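Local coordinates for protein UTP-glucose-1-phosphate uridylyltransferase 2 (Trypanosoma brucei, PDB 3GUE) that binds UDP-glucose and probably catalyses its formation from UTP and alpha-D-glucose 1-phosphate, releasing diphosphate, at residues A[377-389]-A[423-435]. Residues are numbered along the deposited sequence; the frame is centred on the assembly and turned at random.
Sequences TCSDLLALRSDAY and FEKLVKGGVPSLR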
ATOM      1  N   THR A 377       6.854  -4.019   5.118  1.00 24.55           N
ATOM      2  CA  THR A 377       7.963  -4.927   5.411  1.00 24.84           C
ATOM      3  C   THR A 377       7.722  -5.752   6.687  1.00 24.81           C
ATOM      4  O   THR A 377       6.767  -5.510   7.440  1.00 24.86           O
ATOM      5  CB  THR A 377       9.291  -4.157   5.621  1.00 24.59           C
ATOM      6  OG1 THR A 377       9.179  -3.363   6.804  1.00 25.51           O
ATOM      7  CG2 THR A 377       9.638  -3.282   4.419  1.00 23.22           C
ATOM      8  N   CYS A 378       8.612  -6.714   6.917  1.00 24.65           N
ATOM      9  CA  CYS A 378       8.564  -7.558   8.104  1.00 25.35           C
ATOM     10  C   CYS A 378       8.925  -6.736   9.349  1.00 25.63           C
ATOM     11  O   CYS A 378       8.401  -7.020  10.416  1.00 25.28           O
ATOM     12  CB  CYS A 378       9.480  -8.784   7.958  1.00 25.89           C
ATOM     13  SG  CYS A 378       8.899 -10.118   6.883  1.00 24.53           S
ATOM     14  N   SER A 379       9.785  -5.711   9.191  1.00 26.69           N
ATOM     15  CA  SER A 379      10.032  -4.701  10.240  1.00 27.28           C
ATOM     16  C   SER A 379       8.800  -3.940  10.707  1.00 26.56           C
ATOM     17  O   SER A 379       8.633  -3.727  11.910  1.00 26.86           O
ATOM     18  CB  SER A 379      11.186  -3.718   9.916  1.00 28.54           C
ATOM     19  OG  SER A 379      11.191  -3.241   8.574  1.00 31.14           O
ATOM     20  N   ASP A 380       7.946  -3.572   9.756  1.00 26.56           N
ATOM     21  CA  ASP A 380       6.648  -2.959  10.014  1.00 25.90           C
ATOM     22  C   ASP A 380       5.720  -3.918  10.719  1.00 25.70           C
ATOM     23  O   ASP A 380       4.979  -3.523  11.658  1.00 25.64           O
ATOM     24  CB  ASP A 380       5.975  -2.538   8.704  1.00 25.70           C
ATOM     25  CG  ASP A 380       6.640  -1.352   8.003  1.00 25.95           C
ATOM     26  OD1 ASP A 380       7.230  -0.481   8.643  1.00 26.42           O
ATOM     27  OD2 ASP A 380       6.546  -1.285   6.757  1.00 28.15           O
ATOM     28  N   LEU A 381       5.754  -5.167  10.251  1.00 25.05           N
ATOM     29  CA  LEU A 381       4.930  -6.267  10.791  1.00 25.02           C
ATOM     30  C   LEU A 381       5.248  -6.560  12.237  1.00 24.66           C
ATOM     31  O   LEU A 381       4.336  -6.802  13.025  1.00 23.19           O
ATOM     32  CB  LEU A 381       5.117  -7.538   9.980  1.00 24.11           C
ATOM     33  CG  LEU A 381       4.262  -8.730  10.431  1.00 24.44           C
ATOM     34  CD1 LEU A 381       2.771  -8.367  10.296  1.00 24.97           C
ATOM     35  CD2 LEU A 381       4.658  -9.966   9.590  1.00 22.60           C
ATOM     36  N   LEU A 382       6.549  -6.598  12.551  1.00 24.63           N
ATOM     37  CA  LEU A 382       7.033  -6.678  13.917  1.00 25.38           C
ATOM     38  C   LEU A 382       6.424  -5.592  14.812  1.00 26.58           C
ATOM     39  O   LEU A 382       5.989  -5.896  15.953  1.00 27.37           O
ATOM     40  CB  LEU A 382       8.576  -6.581  13.958  1.00 24.82           C
ATOM     41  CG  LEU A 382       9.295  -6.421  15.309  1.00 23.30           C
ATOM     42  CD1 LEU A 382       8.900  -7.553  16.268  1.00 25.46           C
ATOM     43  CD2 LEU A 382      10.833  -6.389  15.104  1.00 23.88           C
ATOM     44  N   ALA A 383       6.411  -4.347  14.314  1.00 26.39           N
ATOM     45  CA  ALA A 383       5.909  -3.215  15.110  1.00 27.16           C
ATOM     46  C   ALA A 383       4.399  -3.362  15.325  1.00 27.23           C
ATOM     47  O   ALA A 383       3.916  -3.183  16.450  1.00 26.42           O
ATOM     48  CB  ALA A 383       6.238  -1.851  14.468  1.00 27.44           C
ATOM     49  N   LEU A 384       3.691  -3.786  14.275  1.00 26.61           N
ATOM     50  CA  LEU A 384       2.242  -3.944  14.357  1.00 27.43           C
ATOM     51  C   LEU A 384       1.821  -5.031  15.334  1.00 28.09           C
ATOM     52  O   LEU A 384       0.873  -4.842  16.143  1.00 27.84           O
ATOM     53  CB  LEU A 384       1.640  -4.230  12.986  1.00 26.71           C
ATOM     54  CG  LEU A 384       0.125  -3.981  12.890  1.00 26.46           C
ATOM     55  CD1 LEU A 384      -0.217  -2.511  13.174  1.00 26.08           C
ATOM     56  CD2 LEU A 384      -0.345  -4.334  11.518  1.00 24.10           C
ATOM     57  N   ARG A 385       2.552  -6.145  15.281  1.00 28.00           N
ATOM     58  CA  ARG A 385       2.264  -7.325  16.089  1.00 28.36           C
ATOM     59  C   ARG A 385       2.594  -7.037  17.550  1.00 28.12           C
ATOM     60  O   ARG A 385       1.974  -7.600  18.445  1.00 28.43           O
ATOM     61  CB  ARG A 385       3.038  -8.538  15.579  1.00 28.34           C
ATOM     62  CG  ARG A 385       2.410  -9.204  14.370  1.00 29.35           C
ATOM     63  CD  ARG A 385       3.147 -10.462  13.951  1.00 29.52           C
ATOM     64  NE  ARG A 385       2.437 -11.107  12.857  1.00 26.90           N
ATOM     65  CZ  ARG A 385       2.836 -12.213  12.237  1.00 27.51           C
ATOM     66  NH1 ARG A 385       3.968 -12.815  12.595  1.00 27.92           N
ATOM     67  NH2 ARG A 385       2.090 -12.708  11.256  1.00 26.69           N
ATOM     68  N   SER A 386       3.536  -6.113  17.777  1.00 27.35           N
ATOM     69  CA  SER A 386       3.923  -5.723  19.129  1.00 26.57           C
ATOM     70  C   SER A 386       2.943  -4.733  19.799  1.00 25.97           C
ATOM     71  O   SER A 386       2.127  -4.091  19.133  1.00 25.39           O
ATOM     72  CB  SER A 386       5.307  -5.081  19.105  1.00 25.97           C
ATOM     73  OG  SER A 386       5.154  -3.723  18.765  1.00 24.41           O
ATOM     74  N   ASP A 387       3.129  -4.569  21.113  1.00 26.21           N
ATOM     75  CA  ASP A 387       2.316  -3.690  21.972  1.00 26.50           C
ATOM     76  C   ASP A 387       2.526  -2.175  21.643  1.00 27.13           C
ATOM     77  O   ASP A 387       1.940  -1.289  22.282  1.00 27.67           O
ATOM     78  CB  ASP A 387       2.573  -4.005  23.472  1.00 25.27           C
ATOM     79  CG  ASP A 387       4.003  -3.668  23.936  1.00 24.31           C
ATOM     80  OD1 ASP A 387       4.778  -3.201  23.125  1.00 20.92           O
ATOM     81  OD2 ASP A 387       4.353  -3.833  25.139  1.00 21.73           O
ATOM     82  N   ALA A 388       3.369  -1.892  20.661  1.00 26.26           N
ATOM     83  CA  ALA A 388       3.483  -0.534  20.128  1.00 27.44           C
ATOM     84  C   ALA A 388       2.177  -0.089  19.473  1.00 26.74           C
ATOM     85  O   ALA A 388       1.895   1.112  19.402  1.00 26.79           O
ATOM     86  CB  ALA A 388       4.638  -0.442  19.111  1.00 26.83           C
ATOM     87  N   TYR A 389       1.416  -1.063  18.972  1.00 25.63           N
ATOM     88  CA  TYR A 389       0.140  -0.801  18.308  1.00 26.14           C
ATOM     89  C   TYR A 389      -0.984  -1.420  19.097  1.00 25.63           C
ATOM     90  O   TYR A 389      -0.803  -2.457  19.687  1.00 24.81           O
ATOM     91  CB  TYR A 389       0.154  -1.280  16.852  1.00 25.14           C
ATOM     92  CG  TYR A 389       0.906  -0.320  15.944  1.00 26.93           C
ATOM     93  CD1 TYR A 389       0.235   0.694  15.247  1.00 26.11           C
ATOM     94  CD2 TYR A 389       2.295  -0.407  15.795  1.00 25.97           C
ATOM     95  CE1 TYR A 389       0.931   1.594  14.430  1.00 25.87           C
ATOM     96  CE2 TYR A 389       2.990   0.489  14.977  1.00 24.13           C
ATOM     97  CZ  TYR A 389       2.316   1.475  14.299  1.00 26.46           C
ATOM     98  OH  TYR A 389       3.020   2.360  13.467  1.00 26.59           O
ATOM     99  N   PHE A 423      12.053 -13.788   9.178  1.00 27.10           N
ATOM    100  CA  PHE A 423      11.394 -12.991  10.215  1.00 26.38           C
ATOM    101  C   PHE A 423      10.785 -13.911  11.249  1.00 26.87           C
ATOM    102  O   PHE A 423      10.703 -13.554  12.410  1.00 27.45           O
ATOM    103  CB  PHE A 423      10.297 -12.067   9.634  1.00 25.53           C
ATOM    104  CG  PHE A 423       9.468 -11.360  10.706  1.00 25.74           C
ATOM    105  CD1 PHE A 423      10.067 -10.461  11.600  1.00 22.88           C
ATOM    106  CD2 PHE A 423       8.094 -11.596  10.816  1.00 26.29           C
ATOM    107  CE1 PHE A 423       9.308  -9.827  12.618  1.00 23.95           C
ATOM    108  CE2 PHE A 423       7.328 -10.968  11.815  1.00 28.04           C
ATOM    109  CZ  PHE A 423       7.951 -10.072  12.724  1.00 25.35           C
ATOM    110  N   GLU A 424      10.329 -15.074  10.791  1.00 26.99           N
ATOM    111  CA  GLU A 424       9.756 -16.135  11.628  1.00 27.76           C
ATOM    112  C   GLU A 424      10.668 -16.655  12.750  1.00 27.46           C
ATOM    113  O   GLU A 424      10.192 -16.926  13.854  1.00 27.52           O
ATOM    114  CB  GLU A 424       9.210 -17.254  10.750  1.00 28.44           C
ATOM    115  CG  GLU A 424       7.889 -16.831  10.089  1.00 31.44           C
ATOM    116  CD  GLU A 424       7.340 -17.811   9.094  1.00 34.05           C
ATOM    117  OE1 GLU A 424       6.282 -17.502   8.513  1.00 35.02           O
ATOM    118  OE2 GLU A 424       7.947 -18.880   8.879  1.00 38.89           O
ATOM    119  N   LYS A 425      11.965 -16.775  12.491  1.00 26.67           N
ATOM    120  CA  LYS A 425      12.903 -17.131  13.558  1.00 27.42           C
ATOM    121  C   LYS A 425      13.070 -16.065  14.651  1.00 26.94           C
ATOM    122  O   LYS A 425      13.268 -16.397  15.841  1.00 26.61           O
ATOM    123  CB  LYS A 425      14.251 -17.588  12.980  1.00 27.50           C
ATOM    124  CG  LYS A 425      14.258 -19.124  12.754  1.00 30.90           C
ATOM    125  CD  LYS A 425      15.093 -19.582  11.578  1.00 34.71           C
ATOM    126  CE  LYS A 425      14.212 -19.879  10.372  1.00 37.39           C
ATOM    127  NZ  LYS A 425      13.618 -21.271  10.423  1.00 40.10           N
ATOM    128  N   LEU A 426      12.980 -14.794  14.248  1.00 26.38           N
ATOM    129  CA  LEU A 426      13.150 -13.662  15.162  1.00 25.93           C
ATOM    130  C   LEU A 426      12.089 -13.607  16.284  1.00 26.21           C
ATOM    131  O   LEU A 426      12.420 -13.355  17.456  1.00 25.73           O
ATOM    132  CB  LEU A 426      13.165 -12.338  14.367  1.00 26.18           C
ATOM    133  CG  LEU A 426      13.415 -11.066  15.165  1.00 25.80           C
ATOM    134  CD1 LEU A 426      14.847 -11.140  15.749  1.00 26.99           C
ATOM    135  CD2 LEU A 426      13.249  -9.781  14.320  1.00 26.01           C
ATOM    136  N   VAL A 427      10.824 -13.824  15.903  1.00 25.43           N
ATOM    137  CA  VAL A 427       9.672 -13.731  16.790  1.00 25.37           C
ATOM    138  C   VAL A 427       9.100 -15.104  17.214  1.00 26.16           C
ATOM    139  O   VAL A 427       8.113 -15.165  17.958  1.00 26.92           O
ATOM    140  CB  VAL A 427       8.514 -12.962  16.111  1.00 24.71           C
ATOM    141  CG1 VAL A 427       8.767 -11.456  16.115  1.00 25.77           C
ATOM    142  CG2 VAL A 427       8.256 -13.491  14.705  1.00 22.68           C
ATOM    143  N   LYS A 428       9.707 -16.180  16.719  1.00 26.44           N
ATOM    144  CA  LYS A 428       9.316 -17.554  17.016  1.00 27.02           C
ATOM    145  C   LYS A 428       9.025 -17.762  18.504  1.00 26.99           C
ATOM    146  O   LYS A 428       7.970 -18.266  18.881  1.00 26.49           O
ATOM    147  CB  LYS A 428      10.459 -18.474  16.579  1.00 27.78           C
ATOM    148  CG  LYS A 428      10.296 -19.920  16.898  1.00 29.73           C
ATOM    149  CD  LYS A 428      11.658 -20.581  17.013  1.00 32.42           C
ATOM    150  CE  LYS A 428      12.355 -20.714  15.680  1.00 32.54           C
ATOM    151  NZ  LYS A 428      13.767 -21.146  15.911  1.00 32.37           N
ATOM    152  N   GLY A 429       9.983 -17.382  19.345  1.00 26.76           N
ATOM    153  CA  GLY A 429       9.848 -17.575  20.790  1.00 27.44           C
ATOM    154  C   GLY A 429       9.228 -16.394  21.505  1.00 27.70           C
ATOM    155  O   GLY A 429       9.167 -16.374  22.738  1.00 27.64           O
ATOM    156  N   GLY A 430       8.780 -15.403  20.729  1.00 27.79           N
ATOM    157  CA  GLY A 430       8.147 -14.219  21.292  1.00 27.85           C
ATOM    158  C   GLY A 430       8.289 -12.912  20.536  1.00 27.68           C
ATOM    159  O   GLY A 430       9.373 -12.537  20.080  1.00 27.61           O
ATOM    160  N   VAL A 431       7.174 -12.193  20.433  1.00 27.59           N
ATOM    161  CA  VAL A 431       7.205 -10.807  19.945  1.00 26.51           C
ATOM    162  C   VAL A 431       7.572  -9.953  21.159  1.00 25.86           C
ATOM    163  O   VAL A 431       6.879 -10.031  22.175  1.00 26.27           O
ATOM    164  CB  VAL A 431       5.815 -10.363  19.363  1.00 26.77           C
ATOM    165  CG1 VAL A 431       5.894  -8.948  18.731  1.00 25.97           C
ATOM    166  CG2 VAL A 431       5.317 -11.368  18.350  1.00 24.25           C
ATOM    167  N   PRO A 432       8.663  -9.154  21.072  1.00 25.88           N
ATOM    168  CA  PRO A 432       9.069  -8.310  22.200  1.00 25.39           C
ATOM    169  C   PRO A 432       8.119  -7.128  22.399  1.00 25.08           C
ATOM    170  O   PRO A 432       7.393  -6.758  21.474  1.00 24.87           O
ATOM    171  CB  PRO A 432      10.473  -7.817  21.784  1.00 25.67           C
ATOM    172  CG  PRO A 432      10.371  -7.740  20.270  1.00 26.90           C
ATOM    173  CD  PRO A 432       9.572  -8.989  19.921  1.00 25.53           C
ATOM    174  N   SER A 433       8.112  -6.574  23.616  1.00 24.41           N
ATOM    175  CA  SER A 433       7.405  -5.327  23.922  1.00 23.89           C
ATOM    176  C   SER A 433       8.220  -4.231  23.218  1.00 23.78           C
ATOM    177  O   SER A 433       9.442  -4.192  23.340  1.00 23.93           O
ATOM    178  CB  SER A 433       7.339  -5.119  25.449  1.00 24.36           C
ATOM    179  OG  SER A 433       6.748  -3.892  25.868  1.00 22.19           O
ATOM    180  N   LEU A 434       7.536  -3.379  22.468  1.00 23.13           N
ATOM    181  CA  LEU A 434       8.171  -2.253  21.741  1.00 23.24           C
ATOM    182  C   LEU A 434       7.485  -0.901  21.974  1.00 22.79           C
ATOM    183  O   LEU A 434       7.826   0.087  21.337  1.00 22.52           O
ATOM    184  CB  LEU A 434       8.235  -2.543  20.220  1.00 23.21           C
ATOM    185  CG  LEU A 434       9.122  -3.743  19.801  1.00 24.09           C
ATOM    186  CD1 LEU A 434       8.876  -4.073  18.372  1.00 24.93           C
ATOM    187  CD2 LEU A 434      10.621  -3.468  20.013  1.00 23.22           C
ATOM    188  N   ARG A 435       6.518  -0.857  22.875  1.00 23.72           N
ATOM    189  CA  ARG A 435       5.833   0.398  23.181  1.00 25.20           C
ATOM    190  C   ARG A 435       6.760   1.499  23.739  1.00 25.52           C
ATOM    191  O   ARG A 435       6.521   2.669  23.508  1.00 25.91           O
ATOM    192  CB  ARG A 435       4.606   0.174  24.098  1.00 24.80           C
ATOM    193  CG  ARG A 435       4.913  -0.534  25.408  1.00 25.46           C
ATOM    194  CD  ARG A 435       3.675  -0.700  26.303  1.00 25.50           C
ATOM    195  NE  ARG A 435       4.098  -1.318  27.556  1.00 27.39           N
ATOM    196  CZ  ARG A 435       4.715  -0.669  28.547  1.00 28.42           C
ATOM    197  NH1 ARG A 435       4.961   0.643  28.458  1.00 27.37           N
ATOM    198  NH2 ARG A 435       5.079  -1.331  29.639  1.00 26.78           N
TER
HETATM  199  O   HOH W   1       4.738  -6.814  22.216  1.00 25.53           O
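F423 drives its ring as a knob into the hole formed by C378, L381, L382 and R385 on helix 378-385. A chi1 of 172° swings the ring away from the backbone N of F423 and under C378 O, which lies over one face; V427 CG2, four residues on in the same helix as F423, lies over the opposite face. L382 CB meets F423 CE1 obliquely at 3.6 Å, while C378 SG stands 4.9 Å from the F423 ring centroid, an oblique sulfur-aromatic contact 45° off the ring normal. At the ring edge, R385 NH1 comes near the ring plane; L381 CD2 covers one face of that guanidinium, whose NH2 is bonded to Q100 O. Further along, L382 carries its CD1 to V427 CG1 and P432 CD, and its CG packs crosswise against L434 CD1.

Beyond the helix the contact turns polar. D387 CG stands between backbone N and carbonyl carbon (chi1 66°), turning the carboxylate to the N-H groups of L434 and R435. Its OD1 takes L434 N at 2.8 Å and R435 N at 2.9 Å, from opposite faces of the carboxylate plane, and OD2 accepts a short 2.5 Å bond from S433 OG. R435 NE adds a longer salt bridge to D387 OD2, its NH1 pairing with E402.

A single knob-into-hole contact thus joins helix 378-385, just after the UDP-glucose-binding K376, to helix 420-427 and the C-terminal parallel-strand region, a left-handed beta-helix in UGPases.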